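Local atomic coordinates of arylsulfatase (Pseudoalteromonas sp. MB47, PDB entry 7AJ0), a protein that probably cleaves sulfate esters from the algal polysaccharide fucoidan, as an exo-acting, calcium-containing sulfatase that assembles into a hexamer. Residues 491-494 / 495-498; 480-483 / 484-488; 501-505 / 506-510; 111-114 / 115-119; 393-397 / 398-402. All coordinates share one frame; numbering follows the deposited sequence.

Contact 1 (491-494 / 495-498); sequences QATK and FMKA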
loop_
_atom_site.group_PDB
_atom_site.type_symbol
_atom_site.label_atom_id
_atom_site.label_comp_id
_atom_site.label_asym_id
_atom_site.label_seq_id
_atom_site.Cartn_x
_atom_site.Cartn_y
_atom_site.Cartn_z
ATOM N N GLN A 491 2.500 -30.730 13.547
ATOM C CA GLN A 491 2.562 -30.714 15.005
ATOM C C GLN A 491 2.012 -29.406 15.562
ATOM O O GLN A 491 1.340 -29.401 16.599
ATOM C CB GLN A 491 3.997 -30.936 15.479
ATOM C CG GLN A 491 4.135 -31.028 16.994
ATOM C CD GLN A 491 3.317 -32.162 17.587
ATOM O OE1 GLN A 491 3.268 -33.260 17.032
ATOM N NE2 GLN A 491 2.659 -31.897 18.711
ATOM N N ALA A 492 2.290 -28.286 14.889
ATOM C CA ALA A 492 1.737 -27.008 15.326
ATOM C C ALA A 492 0.214 -27.036 15.300
ATOM O O ALA A 492 -0.442 -26.435 16.159
ATOM C CB ALA A 492 2.265 -25.876 14.446
ATOM N N THR A 493 -0.366 -27.729 14.319
ATOM C CA THR A 493 -1.819 -27.856 14.270
ATOM C C THR A 493 -2.322 -28.795 15.359
ATOM O O THR A 493 -3.383 -28.560 15.945
ATOM C CB THR A 493 -2.255 -28.339 12.888
ATOM O OG1 THR A 493 -1.953 -27.329 11.917
ATOM C CG2 THR A 493 -3.747 -28.630 12.861
ATOM N N LYS A 494 -1.572 -29.863 15.644
ATOM C CA LYS A 494 -1.931 -30.727 16.763
ATOM C C LYS A 494 -1.986 -29.937 18.065
ATOM O O LYS A 494 -2.897 -30.126 18.879
ATOM C CB LYS A 494 -0.938 -31.880 16.888
ATOM C CG LYS A 494 -1.211 -33.057 15.968
ATOM C CD LYS A 494 -0.268 -34.212 16.282
ATOM C CE LYS A 494 -0.423 -35.356 15.291
ATOM N NZ LYS A 494 0.269 -35.073 14.003
ATOM N N PHE A 495 -1.019 -29.040 18.274
ATOM C CA PHE A 495 -1.012 -28.237 19.494
ATOM C C PHE A 495 -2.225 -27.312 19.548
ATOM O O PHE A 495 -2.841 -27.148 20.607
ATOM C CB PHE A 495 0.281 -27.426 19.589
ATOM C CG PHE A 495 1.474 -28.216 20.066
ATOM C CD1 PHE A 495 1.361 -29.135 21.097
ATOM C CD2 PHE A 495 2.718 -28.025 19.486
ATOM C CE1 PHE A 495 2.460 -29.851 21.531
ATOM C CE2 PHE A 495 3.821 -28.737 19.917
ATOM C CZ PHE A 495 3.692 -29.651 20.942
ATOM N N MET A 496 -2.579 -26.691 18.419
ATOM C CA MET A 496 -3.768 -25.845 18.396
ATOM C C MET A 496 -5.012 -26.651 18.745
ATOM O O MET A 496 -5.792 -26.266 19.624
ATOM C CB MET A 496 -3.938 -25.192 17.024
ATOM C CG MET A 496 -5.357 -24.686 16.773
ATOM S SD MET A 496 -5.570 -23.842 15.196
ATOM C CE MET A 496 -5.296 -25.184 14.039
ATOM N N LYS A 497 -5.223 -27.769 18.045
ATOM C CA LYS A 497 -6.429 -28.562 18.252
ATOM C C LYS A 497 -6.555 -28.996 19.706
ATOM O O LYS A 497 -7.621 -28.859 20.318
ATOM C CB LYS A 497 -6.415 -29.781 17.329
ATOM C CG LYS A 497 -6.384 -29.445 15.846
ATOM C CD LYS A 497 -7.740 -28.974 15.348
ATOM C CE LYS A 497 -7.728 -28.735 13.841
ATOM N NZ LYS A 497 -7.378 -29.966 13.075
ATOM N N ALA A 498 -5.470 -29.521 20.279
ATOM C CA ALA A 498 -5.516 -29.971 21.665
ATOM C C ALA A 498 -5.823 -28.813 22.606
ATOM O O ALA A 498 -6.612 -28.958 23.548
ATOM C CB ALA A 498 -4.193 -30.638 22.043
#

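Contact 2 (480-483 / 484-488); sequences TGHQ and YFEWG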
loop_
_atom_site.group_PDB
_atom_site.type_symbol
_atom_site.label_atom_id
_atom_site.label_comp_id
_atom_site.label_asym_id
_atom_site.label_seq_id
_atom_site.Cartn_x
_atom_site.Cartn_y
_atom_site.Cartn_z
ATOM N N THR A 480 7.215 -17.135 5.938
ATOM C CA THR A 480 7.587 -18.209 5.029
ATOM C C THR A 480 6.652 -19.408 5.117
ATOM O O THR A 480 6.799 -20.347 4.327
ATOM C CB THR A 480 9.025 -18.672 5.302
ATOM O OG1 THR A 480 9.145 -19.092 6.667
ATOM C CG2 THR A 480 10.010 -17.542 5.027
ATOM N N GLY A 481 5.711 -19.402 6.057
ATOM C CA GLY A 481 4.707 -20.452 6.116
ATOM C C GLY A 481 5.307 -21.840 6.121
ATOM O O GLY A 481 6.210 -22.155 6.907
ATOM N N HIS A 482 4.798 -22.686 5.223
ATOM C CA HIS A 482 5.174 -24.089 5.162
ATOM C C HIS A 482 6.520 -24.333 4.496
ATOM O O HIS A 482 6.985 -25.479 4.488
ATOM C CB HIS A 482 4.103 -24.869 4.389
ATOM C CG HIS A 482 4.274 -24.798 2.901
ATOM N ND1 HIS A 482 4.242 -23.609 2.202
ATOM C CD2 HIS A 482 4.498 -25.767 1.982
ATOM C CE1 HIS A 482 4.432 -23.850 0.917
ATOM N NE2 HIS A 482 4.588 -25.152 0.756
ATOM N N GLN A 483 7.155 -23.298 3.940
ATOM C CA GLN A 483 8.287 -23.527 3.047
ATOM C C GLN A 483 9.402 -24.307 3.733
ATOM O O GLN A 483 9.990 -25.216 3.135
ATOM C CB GLN A 483 8.823 -22.194 2.522
ATOM C CG GLN A 483 9.674 -22.334 1.273
ATOM C CD GLN A 483 10.388 -21.052 0.902
ATOM O OE1 GLN A 483 10.334 -20.063 1.633
ATOM N NE2 GLN A 483 11.066 -21.062 -0.241
ATOM N N TYR A 484 9.717 -23.960 4.981
ATOM C CA TYR A 484 10.805 -24.596 5.713
ATOM C C TYR A 484 10.306 -25.347 6.942
ATOM O O TYR A 484 11.101 -25.672 7.829
ATOM C CB TYR A 484 11.845 -23.558 6.140
ATOM C CG TYR A 484 12.385 -22.714 5.013
ATOM C CD1 TYR A 484 13.270 -23.245 4.084
ATOM C CD2 TYR A 484 12.022 -21.380 4.882
ATOM C CE1 TYR A 484 13.772 -22.473 3.051
ATOM C CE2 TYR A 484 12.517 -20.600 3.853
ATOM C CZ TYR A 484 13.392 -21.151 2.941
ATOM O OH TYR A 484 13.887 -20.373 1.919
ATOM N N PHE A 485 9.006 -25.633 7.010
ATOM C CA PHE A 485 8.390 -26.118 8.240
ATOM C C PHE A 485 7.358 -27.202 7.956
ATOM O O PHE A 485 6.404 -27.367 8.724
ATOM C CB PHE A 485 7.750 -24.947 8.999
ATOM C CG PHE A 485 7.543 -25.199 10.467
ATOM C CD1 PHE A 485 8.595 -25.596 11.274
ATOM C CD2 PHE A 485 6.299 -25.007 11.046
ATOM C CE1 PHE A 485 8.406 -25.819 12.623
ATOM C CE2 PHE A 485 6.104 -25.226 12.396
ATOM C CZ PHE A 485 7.158 -25.631 13.185
ATOM N N GLU A 486 7.531 -27.952 6.865
ATOM C CA GLU A 486 6.607 -29.044 6.579
ATOM C C GLU A 486 6.697 -30.131 7.642
ATOM O O GLU A 486 5.685 -30.745 8.001
ATOM C CB GLU A 486 6.887 -29.635 5.198
ATOM C CG GLU A 486 6.415 -28.775 4.039
ATOM C CD GLU A 486 6.416 -29.525 2.717
ATOM O OE1 GLU A 486 6.786 -30.719 2.701
ATOM O OE2 GLU A 486 6.040 -28.919 1.690
ATOM N N TRP A 487 7.904 -30.390 8.153
ATOM C CA TRP A 487 8.061 -31.396 9.196
ATOM C C TRP A 487 7.355 -30.989 10.485
ATOM O O TRP A 487 6.931 -31.858 11.257
ATOM C CB TRP A 487 9.546 -31.645 9.468
ATOM C CG TRP A 487 10.306 -30.404 9.817
ATOM C CD1 TRP A 487 11.052 -29.636 8.972
ATOM C CD2 TRP A 487 10.387 -29.779 11.103
ATOM N NE1 TRP A 487 11.595 -28.574 9.651
ATOM C CE2 TRP A 487 11.200 -28.638 10.962
ATOM C CE3 TRP A 487 9.849 -30.075 12.359
ATOM C CZ2 TRP A 487 11.491 -27.792 12.028
ATOM C CZ3 TRP A 487 10.139 -29.233 13.417
ATOM C CH2 TRP A 487 10.953 -28.106 13.245
ATOM N N GLY A 488 7.214 -29.689 10.731
ATOM C CA GLY A 488 6.677 -29.217 11.991
ATOM C C GLY A 488 5.253 -28.706 11.930
ATOM O O GLY A 488 4.567 -28.657 12.956
HETATM O O HOH W 1 8.592 -21.777 6.759
HETATM O O HOH W 2 10.017 -28.064 4.982
#

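Contact 3 (501-505 / 506-510); sequences ATMKK and YPNTD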
loop_
_atom_site.group_PDB
_atom_site.type_symbol
_atom_site.label_atom_id
_atom_site.label_comp_id
_atom_site.label_asym_id
_atom_site.label_seq_id
_atom_site.Cartn_x
_atom_site.Cartn_y
_atom_site.Cartn_z
ATOM N N ALA A 501 -9.317 -28.101 22.495
ATOM C CA ALA A 501 -10.099 -29.205 23.042
ATOM C C ALA A 501 -10.212 -29.122 24.560
ATOM O O ALA A 501 -11.231 -29.541 25.122
ATOM C CB ALA A 501 -9.483 -30.544 22.634
ATOM N N THR A 502 -9.189 -28.595 25.242
ATOM C CA THR A 502 -9.288 -28.442 26.688
ATOM C C THR A 502 -10.479 -27.567 27.064
ATOM O O THR A 502 -11.041 -27.715 28.155
ATOM C CB THR A 502 -8.009 -27.836 27.271
ATOM O OG1 THR A 502 -7.924 -26.452 26.913
ATOM C CG2 THR A 502 -6.775 -28.567 26.765
ATOM N N MET A 503 -10.875 -26.656 26.174
ATOM C CA MET A 503 -11.983 -25.745 26.430
ATOM C C MET A 503 -13.338 -26.371 26.149
ATOM O O MET A 503 -14.361 -25.760 26.473
ATOM C CB MET A 503 -11.798 -24.476 25.599
ATOM C CG MET A 503 -10.503 -23.767 25.932
ATOM S SD MET A 503 -10.185 -22.289 24.970
ATOM C CE MET A 503 -8.684 -21.733 25.776
ATOM N N LYS A 504 -13.370 -27.558 25.548
ATOM C CA LYS A 504 -14.569 -28.386 25.519
ATOM C C LYS A 504 -14.656 -29.247 26.774
ATOM O O LYS A 504 -15.724 -29.351 27.387
ATOM C CB LYS A 504 -14.564 -29.266 24.266
ATOM C CG LYS A 504 -15.758 -30.200 24.123
ATOM C CD LYS A 504 -17.004 -29.458 23.657
ATOM C CE LYS A 504 -18.195 -30.400 23.528
ATOM N NZ LYS A 504 -17.951 -31.489 22.537
ATOM N N LYS A 505 -13.532 -29.850 27.167
ATOM C CA LYS A 505 -13.482 -30.672 28.371
ATOM C C LYS A 505 -13.614 -29.831 29.634
ATOM O O LYS A 505 -14.159 -30.307 30.636
ATOM C CB LYS A 505 -12.172 -31.462 28.380
ATOM C CG LYS A 505 -12.005 -32.463 29.510
ATOM C CD LYS A 505 -10.711 -33.257 29.315
ATOM C CE LYS A 505 -10.546 -34.361 30.347
ATOM N NZ LYS A 505 -10.498 -33.832 31.738
ATOM N N TYR A 506 -13.128 -28.591 29.606
ATOM C CA TYR A 506 -13.232 -27.658 30.728
ATOM C C TYR A 506 -13.863 -26.376 30.207
ATOM O O TYR A 506 -13.161 -25.482 29.711
ATOM C CB TYR A 506 -11.866 -27.396 31.355
ATOM C CG TYR A 506 -11.232 -28.629 31.953
ATOM C CD1 TYR A 506 -10.427 -29.460 31.187
ATOM C CD2 TYR A 506 -11.444 -28.966 33.283
ATOM C CE1 TYR A 506 -9.848 -30.591 31.731
ATOM C CE2 TYR A 506 -10.872 -30.095 33.835
ATOM C CZ TYR A 506 -10.075 -30.903 33.055
ATOM O OH TYR A 506 -9.504 -32.027 33.605
ATOM N N PRO A 507 -15.187 -26.245 30.302
ATOM C CA PRO A 507 -15.863 -25.118 29.646
ATOM C C PRO A 507 -15.348 -23.772 30.131
ATOM O O PRO A 507 -15.040 -23.588 31.309
ATOM C CB PRO A 507 -17.339 -25.315 30.023
ATOM C CG PRO A 507 -17.459 -26.757 30.366
ATOM C CD PRO A 507 -16.143 -27.145 30.978
ATOM N N ASN A 508 -15.261 -22.826 29.198
ATOM C CA ASN A 508 -14.908 -21.458 29.539
ATOM C C ASN A 508 -16.075 -20.773 30.248
ATOM O O ASN A 508 -17.234 -21.181 30.138
ATOM C CB ASN A 508 -14.522 -20.670 28.287
ATOM C CG ASN A 508 -13.229 -21.164 27.657
ATOM O OD1 ASN A 508 -12.386 -21.768 28.319
ATOM N ND2 ASN A 508 -13.064 -20.894 26.366
ATOM N N THR A 509 -15.752 -19.711 30.980
ATOM C CA THR A 509 -16.759 -18.973 31.726
ATOM C C THR A 509 -17.468 -17.969 30.825
ATOM O O THR A 509 -16.823 -17.201 30.106
ATOM C CB THR A 509 -16.118 -18.245 32.910
ATOM O OG1 THR A 509 -15.571 -19.202 33.825
ATOM C CG2 THR A 509 -17.143 -17.381 33.626
ATOM N N ASP A 510 -18.797 -17.978 30.870
ATOM C CA ASP A 510 -19.631 -16.984 30.199
ATOM C C ASP A 510 -20.219 -16.084 31.280
ATOM O O ASP A 510 -21.041 -16.533 32.089
ATOM C CB ASP A 510 -20.726 -17.654 29.373
ATOM C CG ASP A 510 -21.537 -16.660 28.558
ATOM O OD1 ASP A 510 -21.232 -15.448 28.610
ATOM O OD2 ASP A 510 -22.481 -17.094 27.864
HETATM O O HOH W 3 -15.807 -23.414 26.665
#

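Contact 4 (111-114 / 115-119); sequences TGRL and PVRSG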
loop_
_atom_site.group_PDB
_atom_site.type_symbol
_atom_site.label_atom_id
_atom_site.label_comp_id
_atom_site.label_asym_id
_atom_site.label_seq_id
_atom_site.Cartn_x
_atom_site.Cartn_y
_atom_site.Cartn_z
ATOM N N THR A 111 -4.447 -15.575 38.248
ATOM C CA THR A 111 -5.331 -16.731 38.221
ATOM C C THR A 111 -4.690 -17.979 37.634
ATOM O O THR A 111 -5.312 -19.044 37.696
ATOM C CB THR A 111 -6.609 -16.428 37.425
ATOM O OG1 THR A 111 -6.286 -16.239 36.041
ATOM C CG2 THR A 111 -7.297 -15.181 37.961
ATOM N N GLY A 112 -3.485 -17.898 37.074
ATOM C CA GLY A 112 -2.895 -19.043 36.414
ATOM C C GLY A 112 -3.638 -19.497 35.181
ATOM O O GLY A 112 -3.429 -20.621 34.720
ATOM N N ARG A 113 -4.488 -18.642 34.620
ATOM C CA ARG A 113 -5.441 -19.060 33.604
ATOM C C ARG A 113 -5.543 -18.021 32.502
ATOM O O ARG A 113 -5.682 -16.826 32.780
ATOM C CB ARG A 113 -6.820 -19.296 34.236
ATOM C CG ARG A 113 -6.989 -20.688 34.803
ATOM C CD ARG A 113 -7.984 -20.736 35.943
ATOM N NE ARG A 113 -9.313 -20.252 35.577
ATOM C CZ ARG A 113 -10.195 -20.939 34.857
ATOM N NH1 ARG A 113 -9.889 -22.143 34.396
ATOM N NH2 ARG A 113 -11.384 -20.415 34.594
ATOM N N LEU A 114 -5.462 -18.480 31.261
ATOM C CA LEU A 114 -5.752 -17.608 30.134
ATOM C C LEU A 114 -7.106 -16.938 30.356
ATOM O O LEU A 114 -8.061 -17.600 30.780
ATOM C CB LEU A 114 -5.753 -18.410 28.834
ATOM C CG LEU A 114 -4.374 -18.880 28.365
ATOM C CD1 LEU A 114 -4.505 -19.923 27.270
ATOM C CD2 LEU A 114 -3.544 -17.696 27.883
ATOM N N PRO A 115 -7.224 -15.633 30.101
ATOM C CA PRO A 115 -8.465 -14.930 30.469
ATOM C C PRO A 115 -9.693 -15.386 29.698
ATOM O O PRO A 115 -10.814 -15.099 30.137
ATOM C CB PRO A 115 -8.141 -13.455 30.185
ATOM C CG PRO A 115 -6.966 -13.472 29.274
ATOM C CD PRO A 115 -6.194 -14.717 29.573
ATOM N N VAL A 116 -9.533 -16.083 28.572
ATOM C CA VAL A 116 -10.710 -16.581 27.872
ATOM C C VAL A 116 -11.419 -17.641 28.710
ATOM O O VAL A 116 -12.638 -17.823 28.592
ATOM C CB VAL A 116 -10.324 -17.119 26.482
ATOM C CG1 VAL A 116 -9.478 -18.381 26.601
ATOM C CG2 VAL A 116 -11.572 -17.373 25.652
ATOM N N ARG A 117 -10.682 -18.348 29.570
ATOM C CA ARG A 117 -11.313 -19.335 30.437
ATOM C C ARG A 117 -12.106 -18.663 31.552
ATOM O O ARG A 117 -13.198 -19.118 31.909
ATOM C CB ARG A 117 -10.263 -20.266 31.041
ATOM C CG ARG A 117 -9.355 -20.953 30.036
ATOM C CD ARG A 117 -8.548 -22.050 30.710
ATOM N NE ARG A 117 -7.478 -22.568 29.863
ATOM C CZ ARG A 117 -7.621 -23.553 28.981
ATOM N NH1 ARG A 117 -8.798 -24.136 28.810
ATOM N NH2 ARG A 117 -6.580 -23.953 28.264
ATOM N N SER A 118 -11.570 -17.578 32.110
ATOM C CA SER A 118 -12.168 -16.935 33.271
ATOM C C SER A 118 -13.237 -15.916 32.907
ATOM O O SER A 118 -14.138 -15.660 33.714
ATOM C CB SER A 118 -11.082 -16.241 34.100
ATOM O OG SER A 118 -10.478 -15.185 33.370
ATOM N N GLY A 119 -13.167 -15.339 31.712
ATOM C CA GLY A 119 -14.020 -14.232 31.349
ATOM C C GLY A 119 -13.412 -12.872 31.598
ATOM O O GLY A 119 -14.057 -11.856 31.301
HETATM O O HOH W 4 -7.854 -15.628 33.990
HETATM O O HOH W 5 -13.938 -21.786 33.436
#

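Contact 5 (393-397 / 398-402); sequences ELPSN and MYFDG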
loop_
_atom_site.group_PDB
_atom_site.type_symbol
_atom_site.label_atom_id
_atom_site.label_comp_id
_atom_site.label_asym_id
_atom_site.label_seq_id
_atom_site.Cartn_x
_atom_site.Cartn_y
_atom_site.Cartn_z
ATOM N N GLU A 393 -4.134 -27.302 46.062
ATOM C CA GLU A 393 -5.373 -26.647 46.456
ATOM C C GLU A 393 -6.172 -26.114 45.273
ATOM O O GLU A 393 -7.227 -25.507 45.482
ATOM C CB GLU A 393 -5.069 -25.494 47.423
ATOM C CG GLU A 393 -4.487 -25.932 48.761
ATOM C CD GLU A 393 -5.506 -26.635 49.645
ATOM O OE1 GLU A 393 -6.659 -26.161 49.718
ATOM O OE2 GLU A 393 -5.154 -27.662 50.264
ATOM N N LEU A 394 -5.709 -26.323 44.046
ATOM C CA LEU A 394 -6.393 -25.757 42.886
ATOM C C LEU A 394 -7.640 -26.574 42.558
ATOM O O LEU A 394 -7.565 -27.805 42.497
ATOM C CB LEU A 394 -5.462 -25.722 41.679
ATOM C CG LEU A 394 -4.321 -24.705 41.696
ATOM C CD1 LEU A 394 -3.476 -24.854 40.439
ATOM C CD2 LEU A 394 -4.851 -23.289 41.813
ATOM N N PRO A 395 -8.788 -25.932 42.332
ATOM C CA PRO A 395 -10.005 -26.699 42.026
ATOM C C PRO A 395 -9.839 -27.532 40.761
ATOM O O PRO A 395 -9.235 -27.095 39.780
ATOM C CB PRO A 395 -11.081 -25.617 41.858
ATOM C CG PRO A 395 -10.332 -24.350 41.597
ATOM C CD PRO A 395 -9.030 -24.476 42.333
ATOM N N SER A 396 -10.397 -28.742 40.793
ATOM C CA SER A 396 -10.192 -29.713 39.728
ATOM C C SER A 396 -11.129 -29.528 38.542
ATOM O O SER A 396 -10.919 -30.166 37.504
ATOM C CB SER A 396 -10.361 -31.130 40.287
ATOM O OG SER A 396 -9.517 -31.330 41.404
ATOM N N ASN A 397 -12.150 -28.685 38.665
ATOM C CA ASN A 397 -13.079 -28.428 37.573
ATOM C C ASN A 397 -12.625 -27.291 36.667
ATOM O O ASN A 397 -13.336 -26.955 35.716
ATOM C CB ASN A 397 -14.468 -28.110 38.136
ATOM C CG ASN A 397 -14.483 -26.847 38.970
ATOM O OD1 ASN A 397 -13.865 -26.783 40.033
ATOM N ND2 ASN A 397 -15.197 -25.834 38.496
ATOM N N MET A 398 -11.466 -26.697 36.938
ATOM C CA MET A 398 -10.943 -25.583 36.162
ATOM C C MET A 398 -9.583 -25.955 35.588
ATOM O O MET A 398 -8.737 -26.520 36.287
ATOM C CB MET A 398 -10.823 -24.322 37.028
ATOM C CG MET A 398 -12.161 -23.733 37.451
ATOM S SD MET A 398 -12.042 -22.598 38.853
ATOM C CE MET A 398 -10.762 -21.475 38.296
ATOM N N TYR A 399 -9.384 -25.641 34.309
ATOM C CA TYR A 399 -8.106 -25.883 33.656
ATOM C C TYR A 399 -7.157 -24.727 33.943
ATOM O O TYR A 399 -7.545 -23.559 33.848
ATOM C CB TYR A 399 -8.298 -26.044 32.150
ATOM C CG TYR A 399 -7.109 -26.637 31.430
ATOM C CD1 TYR A 399 -6.992 -28.008 31.262
ATOM C CD2 TYR A 399 -6.109 -25.828 30.911
ATOM C CE1 TYR A 399 -5.914 -28.559 30.603
ATOM C CE2 TYR A 399 -5.023 -26.373 30.248
ATOM C CZ TYR A 399 -4.934 -27.740 30.097
ATOM O OH TYR A 399 -3.862 -28.295 29.439
ATOM N N PHE A 400 -5.917 -25.053 34.291
ATOM C CA PHE A 400 -4.903 -24.057 34.620
ATOM C C PHE A 400 -3.794 -24.106 33.581
ATOM O O PHE A 400 -3.201 -25.164 33.343
ATOM C CB PHE A 400 -4.358 -24.289 36.026
ATOM C CG PHE A 400 -5.293 -23.839 37.106
ATOM C CD1 PHE A 400 -5.241 -22.542 37.582
ATOM C CD2 PHE A 400 -6.237 -24.705 37.629
ATOM C CE1 PHE A 400 -6.106 -22.119 38.569
ATOM C CE2 PHE A 400 -7.105 -24.286 38.616
ATOM C CZ PHE A 400 -7.040 -22.991 39.087
ATOM N N ASP A 401 -3.520 -22.958 32.966
ATOM C CA ASP A 401 -2.533 -22.860 31.903
ATOM C C ASP A 401 -1.118 -22.653 32.418
ATOM O O ASP A 401 -0.160 -22.919 31.681
ATOM C CB ASP A 401 -2.907 -21.707 30.968
ATOM C CG ASP A 401 -4.279 -21.883 30.350
ATOM O OD1 ASP A 401 -4.431 -22.754 29.469
ATOM O OD2 ASP A 401 -5.214 -21.162 30.758
ATOM N N GLY A 402 -0.963 -22.199 33.658
ATOM C CA GLY A 402 0.359 -21.940 34.182
ATOM C C GLY A 402 1.125 -23.218 34.466
ATOM O O GLY A 402 0.553 -24.262 34.779
#

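Contact 1 (491-494 / 495-498)
Gln-491 and Phe-495 meet one turn apart on helix 489-505, the helix that packs against the four-stranded antiparallel sheet in the C-terminal part of the sulfatase fold. Gln-491 has CG anti to its own backbone N (chi1 -176°), and a bend at chi2 (59°) brings the amide nitrogen over one face of the ring. Its NE2 stands 3.3 Å from Phe-495 CZ, nearer the rim than the centre. The amide is steeply turned against the ring, with 73° between their planes, so the group presents its nitrogen and does not stack flat. The other end of the amide is held elsewhere, OE1 being hydrogen-bonded to Asn-12 ND2. The ring meets Trp-434 edge-to-face and also touches Leu-432 and Val-420 of the sheet. On the partly exposed side of the helix, Thr-493 runs alongside two side chains: its CG2 lies 4.0 Å from Met-496 CE and 3.9 Å from Lys-497 NZ. These are apolar or loose approaches that bring no polar bond. Along the backbone the regular i to i+4 pattern holds, and Lys-497 N donates to Thr-493 O over 2.9 Å in a nearly straight bond.

Contact 2 (480-483 / 484-488)
Gln-483 and Tyr-484 lie side by side, the glutamine with CG anti to the backbone N and extended beyond it, which carries CG over the ring and the amide toward the hydroxyl end. A CH-pi contact fixes the overlap: Gln-483 CG sits 4.2 Å from the centroid of the Tyr-484 ring, 11° off its normal. Further out the amide tilts 34° from the ring plane, and Gln-483 OE1 comes within 3.2 Å of Tyr-484 CE2; this oxygen is hydrogen-bonded to Arg-451 of a second subunit. Thr-480 instead crosses the tyrosine at about a right angle, its CB at the ring edge 4.1 Å from Tyr-484 CD2. The backbone allows this by turning twice in the loop between strand 466-469 and helix 489-505. Residues 480-483 form a beta turn with Gly-481 at positive phi, closed by Gln-483 N donating to Thr-480 O, and a second turn is closed by Phe-485 N donating to His-482 O at 3.2 Å, from well above the carbonyl plane. A water joins Thr-480 OG1 to Tyr-484 N, 3.0 Å from the latter. Replacing Tyr-484 by an alanine would probably leave Gln-483 without its supporting face and free to swing from the position in which it meets Arg-451 of the second subunit. His-482 and Glu-486 run alongside each other, ring and carboxylate planes 20° apart, with His-482 CD2 3.5 Å from Glu-486 OE2. Both belong to the subunit interface: His-482 ND1 hydrogen-bonds Asp-454, and Glu-486 OE2 hydrogen-bonds Ser-184, of that second subunit.

Contact 3 (501-505 / 506-510)
The C-terminal end of helix 489-505 is closed by Tyr-506, the first residue to leave helical backbone angles, whose N still donates to Thr-502 O over 2.7 Å. The same carbonyl oxygen lies in the plane of the tyrosine ring at its edge, 3.6 Å from Tyr-506 CD1. Lys-505 runs alongside the ring in the same direction. Its chain is extended as far as CE, with Lys-505 CG 3.6 Å from Tyr-506 CE1, and then a bend at chi4 (-60°) turns the ammonium toward the phenol oxygen, where Lys-505 NZ donates to Tyr-506 OH at 2.8 Å. Beyond this helix end the tail runs on as an extended strand-like segment toward helix 115-118, where Thr-509 hydrogen-bonds the backbone of Arg-117. Asn-508 folds back on the last turn of the helix: its ND2 donates to Met-503 SD in a long, weak but straight bond (3.5 Å, 170° at the hydrogen), the two side chains lying at an angle to one another. A water reinforces this return, giving a proton to Met-503 O at 2.8 Å and receiving one from Asn-508 N at 2.7 Å. Met-503 and Asn-508 both also touch Val-116 and Arg-117.

Contact 4 (111-114 / 115-119)
Leu-114 O accepts from Arg-117 N at 3.0 Å, the donor standing 42° out of the carbonyl plane, in a turn that starts the short, weakly bonded helix 115-118 with Pro-115 as its first residue. Leu-114 CB rests 3.8 Å from Pro-115 CD and reaches Val-116 CG1 more loosely. The main side-chain meeting is between Arg-113 and Arg-117, which cross at an angle, their guanidinium planes 39° apart. Arg-113 is bent at chi3 (58°), which brings its guanidinium against the base of Arg-117: Arg-117 CB covers one face, nearer the rim than the middle, 3.7 Å from Arg-113 NH2. It is thus aliphatic carbon, not the second charge, that meets the face. The charged ends stay apart, with Arg-113 NH1 5.2 Å from Arg-117 NE, and each has its own carboxylate, Glu-138 for Arg-113 and Asp-401 for Arg-117, which would probably offset the like charges. Thr-111, Gly-112 and Arg-113 fit the closing T-G-R of the sulfatase signature that begins at the calcium ligand Cys-102, and Gly-112 takes a positive phi where helix 102-111 ends. A water ties this end to the following helix: it donates to Thr-111 OG1 at 2.7 Å and to Arg-113 O at 2.8 Å, and shares a further hydrogen bond with Ser-118 OG, also at 2.7 Å.

Contact 5 (393-397 / 398-402)
Leu-394 lies across one face of the Phe-400 ring and touches it from CB outward. CB meets the rim, 3.8 Å from Phe-400 CE2, and CG is further off, 4.1 Å from CZ of that ring. There the chain forks: CD1 sits over the ring centre in a CH-pi contact, 3.9 Å from the centroid of Phe-400 and 8° off its normal, while CD2 reaches the outer end of the ring, 3.5 Å from Phe-400 CZ. CG anti to the carbonyl carbon (chi1 -72°) directs the branch toward the ring, and chi2 (178°) spreads the methyls over it. The edge of the ring is met by Pro-395 O, in plane and 3.7 Å from Phe-400 CE2. A type I beta turn from Pro-395 to Met-398 doubles the chain back, and Pro-395 CG packs 3.7 Å from Met-398 SD. Exchanging Phe-400 for an alanine would remove the face under both leucine methyls and is likely to open a gap inside the loop. The loop links helix 377-387 to helix 406-409: Leu-394 and Phe-400 both pack on Tyr-381 and Met-382 of the former, Leu-394 also reaches Leu-144 of helix 141-146, and Met-398 touches Lys-137 of helix 134-137.

Contact 4 is fully buried, contacts 1, 2 and 5 are partly buried, and contact 3 lies at the surface. Contacts 2, 1 and 3 follow one another through the approach, first half and C-terminal end of helix 489-505; contact 2 sends polar side-chain ends to a second subunit and touches a third, whereas no other chain touches contacts 3, 4 and 5. These three cluster, with centres 10 to 12 Å apart. Asp-401 of contact 5 grips contact 4 twice, at Arg-117 and Leu-114 N, and Arg-117 also hydrogen-bonds Thr-502 and Thr-509 of contact 3. A salt bridge, direct hydrogen bonds and Tyr-506 packing on Tyr-399 join the cluster; waters serve within contacts 3 and 4, while contact 5 itself is apolar.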